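Local coordinates for protein ADP-ribosyltransferase (PDB 1OJQ) that probably transfers ADP-ribose from NAD+ to a target protein, as a C3-type mono-ADP-ribosyltransferase of Staphylococcus aureus, at residues E11-G16 / A164-S169; S26-M31 / V65-S70; L141-A146 / P151-L156; T7-A12 / G177-L182. One frame throughout, in Å; residues are numbered along the deposited sequence.

Contact 1 (E11-G16 / A164-S169); sequences EATKWG and AAYIDS
G16 and the ring of Y166 form the tight part of this contact. G16 has no side chain, and its CA sits squarely over one face of the ring, 3.4 Å from the centroid and 14° off the normal, a CH-pi contact. Its carbonyl carbon follows toward the ring's rim, with G16 C 3.3 Å from Y166 CD2. The opposite face is approached by the backbone of D168, whose N lies above the plane, displaced toward the rim. Y166 holds CG anti to its backbone N (chi1 175°), which carries the ring out of the strand and against the helix.

Toward T13 the phenol end is looser. Y166 OH passes T13 CA at 3.5 Å, and its link to T13 OG1 runs through a water molecule. That water lies 2.8 Å from T13 OG1 and 3.0 Å from Y166 OH, and it donates to D168 O at 3.0 Å, joining three groups at the more open side. T13 OG1 is also hydrogen-bonded to Q179.

Y166 lies on strand 165-166, an outer strand of a three-stranded antiparallel sheet. Its side chain also meets N17 and I20 farther along helix 9-23 and V181 of the adjoining strand 180-183, while I167 packs on I33 and T37 of helix 27-38.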
loop_
_atom_site.group_PDB
_atom_site.type_symbol
_atom_site.label_atom_id
_atom_site.label_comp_id
_atom_site.label_asym_id
_atom_site.label_seq_id
_atom_site.Cartn_x
_atom_site.Cartn_y
_atom_site.Cartn_z
ATOM N N GLU A 11 -16.741 1.991 -10.782
ATOM C CA GLU A 11 -17.088 0.992 -9.779
ATOM C C GLU A 11 -16.220 1.048 -8.539
ATOM O O GLU A 11 -16.706 0.798 -7.426
ATOM C CB GLU A 11 -17.000 -0.442 -10.360
ATOM C CG GLU A 11 -18.000 -0.701 -11.480
ATOM C CD GLU A 11 -19.434 -0.815 -11.000
ATOM O OE1 GLU A 11 -20.348 -0.865 -11.867
ATOM O OE2 GLU A 11 -19.717 -0.868 -9.795
ATOM N N ALA A 12 -14.930 1.341 -8.676
ATOM C CA ALA A 12 -14.114 1.493 -7.470
ATOM C C ALA A 12 -14.628 2.635 -6.592
ATOM O O ALA A 12 -14.696 2.489 -5.376
ATOM C CB ALA A 12 -12.654 1.703 -7.850
ATOM N N THR A 13 -14.985 3.778 -7.206
ATOM C CA THR A 13 -15.534 4.903 -6.454
ATOM C C THR A 13 -16.802 4.510 -5.722
ATOM O O THR A 13 -17.027 4.859 -4.557
ATOM C CB THR A 13 -15.827 6.103 -7.383
ATOM O OG1 THR A 13 -14.583 6.726 -7.752
ATOM C CG2 THR A 13 -16.657 7.153 -6.662
ATOM N N LYS A 14 -17.681 3.766 -6.391
ATOM C CA LYS A 14 -18.941 3.361 -5.752
ATOM C C LYS A 14 -18.672 2.528 -4.511
ATOM O O LYS A 14 -19.206 2.702 -3.409
ATOM C CB LYS A 14 -19.765 2.590 -6.795
ATOM C CG LYS A 14 -21.134 2.151 -6.295
ATOM C CD LYS A 14 -21.877 1.454 -7.431
ATOM C CE LYS A 14 -23.021 0.608 -6.882
ATOM N NZ LYS A 14 -23.354 -0.460 -7.877
ATOM N N TRP A 15 -17.783 1.543 -4.683
ATOM C CA TRP A 15 -17.415 0.648 -3.579
ATOM C C TRP A 15 -16.729 1.443 -2.479
ATOM O O TRP A 15 -17.115 1.348 -1.316
ATOM C CB TRP A 15 -16.512 -0.485 -4.056
ATOM C CG TRP A 15 -16.178 -1.567 -3.074
ATOM C CD1 TRP A 15 -16.896 -2.704 -2.827
ATOM C CD2 TRP A 15 -15.042 -1.635 -2.201
ATOM N NE1 TRP A 15 -16.291 -3.474 -1.859
ATOM C CE2 TRP A 15 -15.143 -2.829 -1.463
ATOM C CE3 TRP A 15 -13.950 -0.790 -1.981
ATOM C CZ2 TRP A 15 -14.188 -3.198 -0.520
ATOM C CZ3 TRP A 15 -12.996 -1.134 -1.051
ATOM C CH2 TRP A 15 -13.139 -2.334 -0.342
ATOM N N GLY A 16 -15.720 2.227 -2.863
ATOM C CA GLY A 16 -15.037 3.040 -1.875
ATOM C C GLY A 16 -15.946 3.974 -1.101
ATOM O O GLY A 16 -15.756 4.079 0.125
ATOM N N ALA A 164 -9.602 -0.391 7.083
ATOM C CA ALA A 164 -9.109 0.268 5.864
ATOM C C ALA A 164 -9.898 1.550 5.608
ATOM O O ALA A 164 -11.118 1.545 5.796
ATOM C CB ALA A 164 -9.237 -0.670 4.678
ATOM N N ALA A 165 -9.246 2.619 5.202
ATOM C CA ALA A 165 -9.956 3.863 4.902
ATOM C C ALA A 165 -9.925 4.129 3.396
ATOM O O ALA A 165 -8.851 4.159 2.802
ATOM C CB ALA A 165 -9.347 5.091 5.569
ATOM N N TYR A 166 -11.100 4.326 2.803
ATOM C CA TYR A 166 -11.073 4.778 1.411
ATOM C C TYR A 166 -11.065 6.301 1.421
ATOM O O TYR A 166 -11.982 6.852 2.033
ATOM C CB TYR A 166 -12.274 4.295 0.618
ATOM C CG TYR A 166 -12.394 4.816 -0.800
ATOM C CD1 TYR A 166 -11.634 4.264 -1.834
ATOM C CD2 TYR A 166 -13.266 5.851 -1.122
ATOM C CE1 TYR A 166 -11.766 4.753 -3.128
ATOM C CE2 TYR A 166 -13.406 6.328 -2.415
ATOM C CZ TYR A 166 -12.642 5.774 -3.429
ATOM O OH TYR A 166 -12.751 6.234 -4.722
ATOM N N ILE A 167 -10.069 6.891 0.760
ATOM C CA ILE A 167 -9.936 8.323 0.941
ATOM C C ILE A 167 -10.014 9.115 -0.350
ATOM O O ILE A 167 -9.613 10.286 -0.338
ATOM C CB ILE A 167 -8.608 8.614 1.683
ATOM C CG1 ILE A 167 -7.360 8.309 0.859
ATOM C CG2 ILE A 167 -8.580 7.867 3.020
ATOM C CD1 ILE A 167 -6.080 8.739 1.568
ATOM N N ASP A 168 -10.518 8.559 -1.446
ATOM C CA ASP A 168 -10.537 9.331 -2.682
ATOM C C ASP A 168 -11.805 10.184 -2.775
ATOM O O ASP A 168 -12.712 9.880 -3.544
ATOM C CB ASP A 168 -10.409 8.409 -3.899
ATOM C CG ASP A 168 -9.943 9.161 -5.124
ATOM O OD1 ASP A 168 -9.660 10.376 -5.022
ATOM O OD2 ASP A 168 -9.831 8.552 -6.214
ATOM N N SER A 169 -11.800 11.252 -1.993
ATOM C CA SER A 169 -12.805 12.316 -1.999
ATOM C C SER A 169 -12.056 13.632 -1.883
ATOM O O SER A 169 -10.941 13.667 -1.338
ATOM C CB SER A 169 -13.799 12.092 -0.865
ATOM O OG SER A 169 -14.891 12.990 -0.935
HETATM O O HOH W 1 -13.510 8.766 -6.203
#

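Contact 2 (S26-M31 / V65-S70); sequences SSKDKM and VRQLDS
K28 and D29, in the first turn of helix 27-38, face Q67 of helix 59-73 where the two backbones come nearest, with D29 CA 7.4 Å from L68 CA. Q67 has CG anti to its backbone N (chi1 174°) and then bends at chi2, bringing its amide group up to the other helix. The aliphatic part of K28 lies over a face of the amide group, K28 CD being 4.0 Å from Q67 CD, while the D29 carboxylate meets it at an end, its plane turned 72° from that of the amide.

S26 and D29 form a capping box at the start of helix 27-38: D29 N donates to S26 OG at 3.1 Å, and S26 N donates to D29 OD2 at 2.8 Å in a nearly straight bond (171°), reaching that oxygen on its anti side. Helix 59-73 belongs to a region predicted to be a coiled coil.

Both carboxylate oxygens are heavily engaged. D29 OD2 adds a salt bridge to K74; D29 OD1 is hydrogen-bonded to T71 OG1 and accepts from a water at 2.8 Å, which in turn lies 3.1 Å from S70 OG. K74 and the helix start would both be expected to favour a charged D29.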
loop_
_atom_site.group_PDB
_atom_site.type_symbol
_atom_site.label_atom_id
_atom_site.label_comp_id
_atom_site.label_asym_id
_atom_site.label_seq_id
_atom_site.Cartn_x
_atom_site.Cartn_y
_atom_site.Cartn_z
ATOM N N SER A 26 -15.599 12.773 11.132
ATOM C CA SER A 26 -15.667 14.089 11.748
ATOM C C SER A 26 -14.752 15.082 11.043
ATOM O O SER A 26 -13.970 14.703 10.177
ATOM C CB SER A 26 -15.226 13.987 13.215
ATOM O OG SER A 26 -13.816 13.743 13.214
ATOM N N SER A 27 -14.809 16.362 11.404
ATOM C CA SER A 27 -13.910 17.340 10.788
ATOM C C SER A 27 -12.463 16.979 11.071
ATOM O O SER A 27 -11.585 17.169 10.217
ATOM C CB SER A 27 -14.212 18.745 11.318
ATOM O OG SER A 27 -15.545 19.113 11.003
ATOM N N LYS A 28 -12.195 16.451 12.276
ATOM C CA LYS A 28 -10.812 16.085 12.588
ATOM C C LYS A 28 -10.310 14.913 11.754
ATOM O O LYS A 28 -9.142 14.906 11.357
ATOM C CB LYS A 28 -10.725 15.724 14.081
ATOM C CG LYS A 28 -9.970 16.769 14.896
ATOM C CD LYS A 28 -8.519 16.309 15.065
ATOM C CE LYS A 28 -7.661 17.459 15.564
ATOM N NZ LYS A 28 -6.248 17.317 15.138
ATOM N N ASP A 29 -11.193 13.947 11.513
ATOM C CA ASP A 29 -10.896 12.813 10.646
ATOM C C ASP A 29 -10.454 13.327 9.282
ATOM O O ASP A 29 -9.457 12.931 8.683
ATOM C CB ASP A 29 -12.106 11.905 10.480
ATOM C CG ASP A 29 -12.448 11.067 11.690
ATOM O OD1 ASP A 29 -11.517 10.607 12.373
ATOM O OD2 ASP A 29 -13.656 10.862 11.952
ATOM N N LYS A 30 -11.249 14.264 8.763
ATOM C CA LYS A 30 -10.931 14.774 7.420
ATOM C C LYS A 30 -9.569 15.441 7.360
ATOM O O LYS A 30 -8.792 15.228 6.430
ATOM C CB LYS A 30 -12.025 15.773 7.027
ATOM C CG LYS A 30 -13.372 15.083 6.826
ATOM C CD LYS A 30 -14.246 16.016 6.000
ATOM C CE LYS A 30 -15.423 16.515 6.819
ATOM N NZ LYS A 30 -16.190 17.533 6.030
ATOM N N MET A 31 -9.287 16.245 8.385
ATOM C CA MET A 31 -8.037 16.979 8.478
ATOM C C MET A 31 -6.839 16.046 8.581
ATOM O O MET A 31 -5.790 16.274 7.971
ATOM C CB MET A 31 -8.061 17.893 9.703
ATOM C CG MET A 31 -6.790 18.631 10.055
ATOM S SD MET A 31 -6.941 19.346 11.726
ATOM C CE MET A 31 -5.521 18.617 12.535
ATOM N N VAL A 65 -0.636 10.414 15.237
ATOM C CA VAL A 65 -0.752 8.954 15.110
ATOM C C VAL A 65 -1.999 8.434 15.815
ATOM O O VAL A 65 -2.725 7.639 15.197
ATOM C CB VAL A 65 0.510 8.237 15.634
ATOM C CG1 VAL A 65 0.250 6.750 15.786
ATOM C CG2 VAL A 65 1.662 8.559 14.678
ATOM N N ARG A 66 -2.274 8.834 17.055
ATOM C CA ARG A 66 -3.534 8.374 17.662
ATOM C C ARG A 66 -4.732 8.743 16.798
ATOM O O ARG A 66 -5.680 7.967 16.610
ATOM C CB ARG A 66 -3.681 8.972 19.066
ATOM C CG ARG A 66 -2.829 8.191 20.090
ATOM C CD ARG A 66 -3.042 8.737 21.489
ATOM N NE ARG A 66 -2.503 10.085 21.690
ATOM C CZ ARG A 66 -1.253 10.287 22.093
ATOM N NH1 ARG A 66 -0.446 9.264 22.321
ATOM N NH2 ARG A 66 -0.827 11.536 22.263
ATOM N N GLN A 67 -4.696 9.973 16.262
ATOM C CA GLN A 67 -5.785 10.440 15.416
ATOM C C GLN A 67 -5.917 9.574 14.170
ATOM O O GLN A 67 -7.032 9.109 13.913
ATOM C CB GLN A 67 -5.574 11.918 15.044
ATOM C CG GLN A 67 -6.586 12.464 14.054
ATOM C CD GLN A 67 -8.027 12.397 14.467
ATOM O OE1 GLN A 67 -8.857 11.717 13.838
ATOM N NE2 GLN A 67 -8.403 13.091 15.521
ATOM N N LEU A 68 -4.834 9.386 13.404
ATOM C CA LEU A 68 -4.989 8.652 12.122
ATOM C C LEU A 68 -5.362 7.200 12.385
ATOM O O LEU A 68 -6.125 6.607 11.626
ATOM C CB LEU A 68 -3.724 8.767 11.275
ATOM C CG LEU A 68 -3.842 8.442 9.782
ATOM C CD1 LEU A 68 -4.939 9.243 9.087
ATOM C CD2 LEU A 68 -2.526 8.672 9.046
ATOM N N ASP A 69 -4.831 6.617 13.465
ATOM C CA ASP A 69 -5.205 5.264 13.834
ATOM C C ASP A 69 -6.712 5.189 14.059
ATOM O O ASP A 69 -7.353 4.251 13.602
ATOM C CB ASP A 69 -4.512 4.813 15.111
ATOM C CG ASP A 69 -3.033 4.507 14.994
ATOM O OD1 ASP A 69 -2.432 4.542 13.889
ATOM O OD2 ASP A 69 -2.470 4.222 16.073
ATOM N N SER A 70 -7.225 6.183 14.788
ATOM C CA SER A 70 -8.662 6.194 15.065
ATOM C C SER A 70 -9.471 6.374 13.789
ATOM O O SER A 70 -10.446 5.643 13.549
ATOM C CB SER A 70 -8.958 7.301 16.086
ATOM O OG SER A 70 -10.347 7.553 16.101
HETATM O O HOH W 2 -11.517 10.221 15.183
#

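Contact 3 (L141-A146 / P151-L156); sequences LVSGAA and PIELKL
S143 sets OG anti to its backbone N (chi1 179°), and E153 does the same with CG and then runs on extended, so that the two side chains reach out from their backbones until the hydroxyl meets the carboxylate. The last torsion of E153 (chi3 92°) turns the carboxylate across its own chain and presents OE2 to the serine. S143 OG donates to E153 OE2 at 2.8 Å, coming in on the anti side and 34° out of the carboxylate plane; S143 CB follows at 3.4 Å from the same oxygen. This bond carries the contact; the nearest CA atoms, those of S143 and E153, are 7.9 Å apart.

S143 is the second residue of a type II beta turn from V142 to A145, with G144 at the positive-phi third position and A145 N bonded to V142 O at 3.1 Å. The turn follows strand 137-140 of the three-stranded sheet, whereas E153 lies on strand 152-158 of the five-stranded one, so the bond ties a loop of one sheet to a strand of the other.

OE2 of E153 also makes a salt bridge with K202, so the serine and the lysine share one oxygen. Y84 of strand 81-87 packs against both partners. The side chains of L86 and Q140, which bind NAD+ in the complex, are about 4 and 5 Å from that of S143.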
loop_
_atom_site.group_PDB
_atom_site.type_symbol
_atom_site.label_atom_id
_atom_site.label_comp_id
_atom_site.label_asym_id
_atom_site.label_seq_id
_atom_site.Cartn_x
_atom_site.Cartn_y
_atom_site.Cartn_z
ATOM N N LEU A 141 -7.191 1.147 -5.141
ATOM C CA LEU A 141 -8.093 0.112 -5.662
ATOM C C LEU A 141 -7.883 -0.182 -7.137
ATOM O O LEU A 141 -8.105 -1.304 -7.598
ATOM C CB LEU A 141 -9.568 0.515 -5.512
ATOM C CG LEU A 141 -10.241 0.321 -4.162
ATOM C CD1 LEU A 141 -11.655 0.913 -4.221
ATOM C CD2 LEU A 141 -10.266 -1.143 -3.731
ATOM N N VAL A 142 -7.491 0.825 -7.906
ATOM C CA VAL A 142 -7.222 0.675 -9.343
ATOM C C VAL A 142 -5.739 0.924 -9.595
ATOM O O VAL A 142 -5.219 2.019 -9.363
ATOM C CB VAL A 142 -8.068 1.624 -10.196
ATOM C CG1 VAL A 142 -7.796 1.445 -11.685
ATOM C CG2 VAL A 142 -9.552 1.397 -9.903
ATOM N N SER A 143 -5.049 -0.123 -10.049
ATOM C CA SER A 143 -3.599 -0.017 -10.156
ATOM C C SER A 143 -3.227 1.093 -11.132
ATOM O O SER A 143 -3.736 1.073 -12.259
ATOM C CB SER A 143 -2.999 -1.346 -10.627
ATOM O OG SER A 143 -1.588 -1.197 -10.745
ATOM N N GLY A 144 -2.384 2.033 -10.744
ATOM C CA GLY A 144 -1.903 3.111 -11.589
ATOM C C GLY A 144 -2.848 4.266 -11.810
ATOM O O GLY A 144 -2.646 5.168 -12.636
ATOM N N ALA A 145 -3.951 4.299 -11.067
ATOM C CA ALA A 145 -4.892 5.403 -11.209
ATOM C C ALA A 145 -4.209 6.727 -10.878
ATOM O O ALA A 145 -3.709 6.905 -9.769
ATOM C CB ALA A 145 -6.098 5.185 -10.305
ATOM N N ALA A 146 -4.209 7.639 -11.856
ATOM C CA ALA A 146 -3.667 8.975 -11.651
ATOM C C ALA A 146 -2.166 8.943 -11.374
ATOM O O ALA A 146 -1.629 9.977 -10.951
ATOM C CB ALA A 146 -4.411 9.655 -10.514
ATOM N N PRO A 151 8.070 0.155 -11.964
ATOM C CA PRO A 151 8.536 -1.213 -12.257
ATOM C C PRO A 151 7.831 -2.316 -11.477
ATOM O O PRO A 151 7.689 -3.426 -11.969
ATOM C CB PRO A 151 10.004 -1.197 -11.810
ATOM C CG PRO A 151 10.390 0.244 -11.860
ATOM C CD PRO A 151 9.152 0.977 -11.401
ATOM N N ILE A 152 7.413 -2.025 -10.254
ATOM C CA ILE A 152 6.858 -3.057 -9.371
ATOM C C ILE A 152 5.415 -2.729 -9.007
ATOM O O ILE A 152 5.072 -1.593 -8.694
ATOM C CB ILE A 152 7.713 -3.168 -8.105
ATOM C CG1 ILE A 152 9.116 -3.742 -8.417
ATOM C CG2 ILE A 152 7.071 -3.965 -6.990
ATOM C CD1 ILE A 152 10.024 -3.618 -7.216
ATOM N N GLU A 153 4.578 -3.749 -9.047
ATOM C CA GLU A 153 3.217 -3.646 -8.515
ATOM C C GLU A 153 3.057 -4.618 -7.353
ATOM O O GLU A 153 3.140 -5.845 -7.548
ATOM C CB GLU A 153 2.205 -3.975 -9.598
ATOM C CG GLU A 153 0.751 -3.920 -9.136
ATOM C CD GLU A 153 -0.164 -4.488 -10.220
ATOM O OE1 GLU A 153 -0.435 -5.703 -10.155
ATOM O OE2 GLU A 153 -0.587 -3.732 -11.122
ATOM N N LEU A 154 2.864 -4.073 -6.162
ATOM C CA LEU A 154 2.536 -4.856 -4.971
ATOM C C LEU A 154 1.016 -5.022 -4.958
ATOM O O LEU A 154 0.291 -4.034 -4.827
ATOM C CB LEU A 154 3.071 -4.166 -3.723
ATOM C CG LEU A 154 2.858 -4.848 -2.383
ATOM C CD1 LEU A 154 3.437 -6.257 -2.323
ATOM C CD2 LEU A 154 3.465 -3.979 -1.270
ATOM N N LYS A 155 0.573 -6.259 -5.128
ATOM C CA LYS A 155 -0.845 -6.620 -5.243
ATOM C C LYS A 155 -1.269 -7.315 -3.969
ATOM O O LYS A 155 -0.865 -8.441 -3.654
ATOM C CB LYS A 155 -0.996 -7.455 -6.514
ATOM C CG LYS A 155 -2.327 -8.155 -6.694
ATOM C CD LYS A 155 -2.396 -8.906 -8.022
ATOM C CE LYS A 155 -3.710 -9.667 -8.155
ATOM N NZ LYS A 155 -3.722 -10.523 -9.384
ATOM N N LEU A 156 -2.077 -6.624 -3.169
ATOM C CA LEU A 156 -2.359 -7.060 -1.809
ATOM C C LEU A 156 -3.799 -7.498 -1.594
ATOM O O LEU A 156 -4.705 -6.681 -1.771
ATOM C CB LEU A 156 -2.062 -5.921 -0.827
ATOM C CG LEU A 156 -0.620 -5.424 -0.794
ATOM C CD1 LEU A 156 -0.513 -4.268 0.218
ATOM C CD2 LEU A 156 0.341 -6.544 -0.460
#

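Contact 4 (T7-A12 / G177-L182); sequences TDLVEA and GQQEVL
Q179 reaches toward helix 9-23 with its side chain folded at chi2 (-68°), and this bend lays the amide along the helix surface between L9 and A12. The methyl of A12 stands over the amide plane, closer to its nitrogen end, with A12 CB 3.5 Å from Q179 NE2. L9 comes in at the bend, crossing the glutamine at a slant, its CD2 3.8 Å from Q179 CG. The oxygen end of the amide lies near the backbone of the same turn, Q179 OE1 being 3.4 Å from L9 O. These are two acceptors, and they are not bonded to one another; T13 OG1 is hydrogen-bonded to Q179 OE1 and only weakly to L9 O.

D8 is at the N-cap of the helix turn that receives the glutamine; in the conformer modelled, its OD2 accepts from E11 N at 2.7 Å (151°) through its anti lone pair. On the other side, Q179 takes a left-handed backbone conformation, with positive phi, just before strand 180-183. Q178 and E180 flank it, matching the Q-x-E pattern of C3-type transferases; E180 binds NAD+.

D168 accepts from the N of both G177 and Q179, and strand 180-183 then runs between strands 137-140 and 165-166, with L182 packing on L68 and I72 of helix 59-73.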
loop_
_atom_site.group_PDB
_atom_site.type_symbol
_atom_site.label_atom_id
_atom_site.label_comp_id
_atom_site.label_asym_id
_atom_site.label_seq_id
_atom_site.Cartn_x
_atom_site.Cartn_y
_atom_site.Cartn_z
ATOM N N THR A 7 -11.065 -2.614 -11.969
ATOM C CA THR A 7 -10.376 -1.979 -13.086
ATOM C C THR A 7 -11.132 -0.741 -13.582
ATOM O O THR A 7 -10.579 0.087 -14.313
ATOM C CB THR A 7 -10.174 -2.928 -14.282
ATOM O OG1 THR A 7 -11.447 -3.424 -14.732
ATOM C CG2 THR A 7 -9.338 -4.123 -13.858
ATOM N N ASP A 8 -12.380 -0.630 -13.189
ATOM C CA ASP A 8 -13.260 0.467 -13.612
ATOM C C ASP A 8 -13.323 1.547 -12.532
ATOM O O ASP A 8 -13.783 1.217 -11.423
ATOM C CB ASP A 8 -14.661 -0.067 -13.864
ATOM C CG ASP A 8 -15.606 1.040 -14.307
ATOM O OD1 ASP A 8 -15.665 1.290 -15.531
ATOM O OD2 ASP A 8 -16.263 1.635 -13.430
ATOM N N LEU A 9 -12.871 2.750 -12.858
ATOM C CA LEU A 9 -12.847 3.853 -11.903
ATOM C C LEU A 9 -14.204 4.117 -11.272
ATOM O O LEU A 9 -14.311 4.410 -10.075
ATOM C CB LEU A 9 -12.353 5.110 -12.630
ATOM C CG LEU A 9 -10.858 5.103 -12.976
ATOM C CD1 LEU A 9 -10.516 6.341 -13.799
ATOM C CD2 LEU A 9 -10.015 5.010 -11.713
ATOM N N VAL A 10 -15.260 4.018 -12.072
ATOM C CA VAL A 10 -16.599 4.311 -11.560
ATOM C C VAL A 10 -17.024 3.279 -10.533
ATOM O O VAL A 10 -17.575 3.634 -9.481
ATOM C CB VAL A 10 -17.604 4.389 -12.723
ATOM C CG1 VAL A 10 -19.031 4.420 -12.201
ATOM C CG2 VAL A 10 -17.315 5.611 -13.578
ATOM N N GLU A 11 -16.741 1.991 -10.782
ATOM C CA GLU A 11 -17.088 0.992 -9.779
ATOM C C GLU A 11 -16.220 1.048 -8.539
ATOM O O GLU A 11 -16.706 0.798 -7.426
ATOM C CB GLU A 11 -17.000 -0.442 -10.360
ATOM C CG GLU A 11 -18.000 -0.701 -11.480
ATOM C CD GLU A 11 -19.434 -0.815 -11.000
ATOM O OE1 GLU A 11 -20.348 -0.865 -11.867
ATOM O OE2 GLU A 11 -19.717 -0.868 -9.795
ATOM N N ALA A 12 -14.930 1.341 -8.676
ATOM C CA ALA A 12 -14.114 1.493 -7.470
ATOM C C ALA A 12 -14.628 2.635 -6.592
ATOM O O ALA A 12 -14.696 2.489 -5.376
ATOM C CB ALA A 12 -12.654 1.703 -7.850
ATOM N N GLY A 177 -8.126 11.137 -7.293
ATOM C CA GLY A 177 -8.102 10.347 -8.502
ATOM C C GLY A 177 -7.239 9.113 -8.403
ATOM O O GLY A 177 -7.271 8.295 -9.318
ATOM N N GLN A 178 -6.502 8.963 -7.302
ATOM C CA GLN A 178 -5.666 7.790 -7.114
ATOM C C GLN A 178 -6.430 6.583 -6.579
ATOM O O GLN A 178 -5.805 5.525 -6.428
ATOM C CB GLN A 178 -4.506 8.105 -6.146
ATOM C CG GLN A 178 -3.549 9.174 -6.657
ATOM C CD GLN A 178 -2.449 9.408 -5.631
ATOM O OE1 GLN A 178 -2.612 8.973 -4.481
ATOM N NE2 GLN A 178 -1.374 10.060 -6.041
ATOM N N GLN A 179 -7.726 6.741 -6.289
ATOM C CA GLN A 179 -8.491 5.631 -5.717
ATOM C C GLN A 179 -7.811 5.101 -4.461
ATOM O O GLN A 179 -7.745 3.893 -4.248
ATOM C CB GLN A 179 -8.655 4.527 -6.775
ATOM C CG GLN A 179 -9.561 4.973 -7.922
ATOM C CD GLN A 179 -11.011 5.167 -7.517
ATOM O OE1 GLN A 179 -11.749 5.821 -8.278
ATOM N NE2 GLN A 179 -11.482 4.638 -6.408
ATOM N N GLU A 180 -7.292 5.999 -3.630
ATOM C CA GLU A 180 -6.454 5.581 -2.517
ATOM C C GLU A 180 -7.220 4.918 -1.385
ATOM O O GLU A 180 -8.261 5.349 -0.922
ATOM C CB GLU A 180 -5.649 6.779 -1.957
ATOM C CG GLU A 180 -4.683 6.292 -0.852
ATOM C CD GLU A 180 -3.639 7.313 -0.460
ATOM O OE1 GLU A 180 -3.527 8.378 -1.110
ATOM O OE2 GLU A 180 -2.902 7.043 0.528
ATOM N N VAL A 181 -6.636 3.814 -0.913
ATOM C CA VAL A 181 -7.064 3.147 0.317
ATOM C C VAL A 181 -5.920 3.257 1.317
ATOM O O VAL A 181 -4.792 2.880 0.953
ATOM C CB VAL A 181 -7.432 1.676 0.066
ATOM C CG1 VAL A 181 -7.622 0.902 1.354
ATOM C CG2 VAL A 181 -8.690 1.656 -0.808
ATOM N N LEU A 182 -6.161 3.773 2.505
ATOM C CA LEU A 182 -5.115 3.918 3.521
ATOM C C LEU A 182 -5.207 2.777 4.519
ATOM O O LEU A 182 -6.280 2.594 5.093
ATOM C CB LEU A 182 -5.285 5.292 4.174
ATOM C CG LEU A 182 -4.125 5.779 5.039
ATOM C CD1 LEU A 182 -2.849 5.884 4.213
ATOM C CD2 LEU A 182 -4.508 7.095 5.703
#

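Contacts 1 and 4 are nearly one site: their centres lie 6 Å apart, both use helix 9-23, and their second segments pair as neighbouring strands, A165 O taking L182 N at 2.7 Å. Contact 3, centred 11 Å from contact 4, joins them through L141, whose N is 2.9 Å from Q179 O and whose CD1 packs 3.6 Å from A12 O. Contact 2 lies farther off, 17 Å from contact 1 between centres, and touches contact 4 through L68 CD1 and L182 CD2, 4.0 Å apart. NAD+-binding residues lie within or beside contacts 3 and 4: E180 belongs to contact 4, and the side chain of Q140 is about 5 Å from those of S143 and Q179.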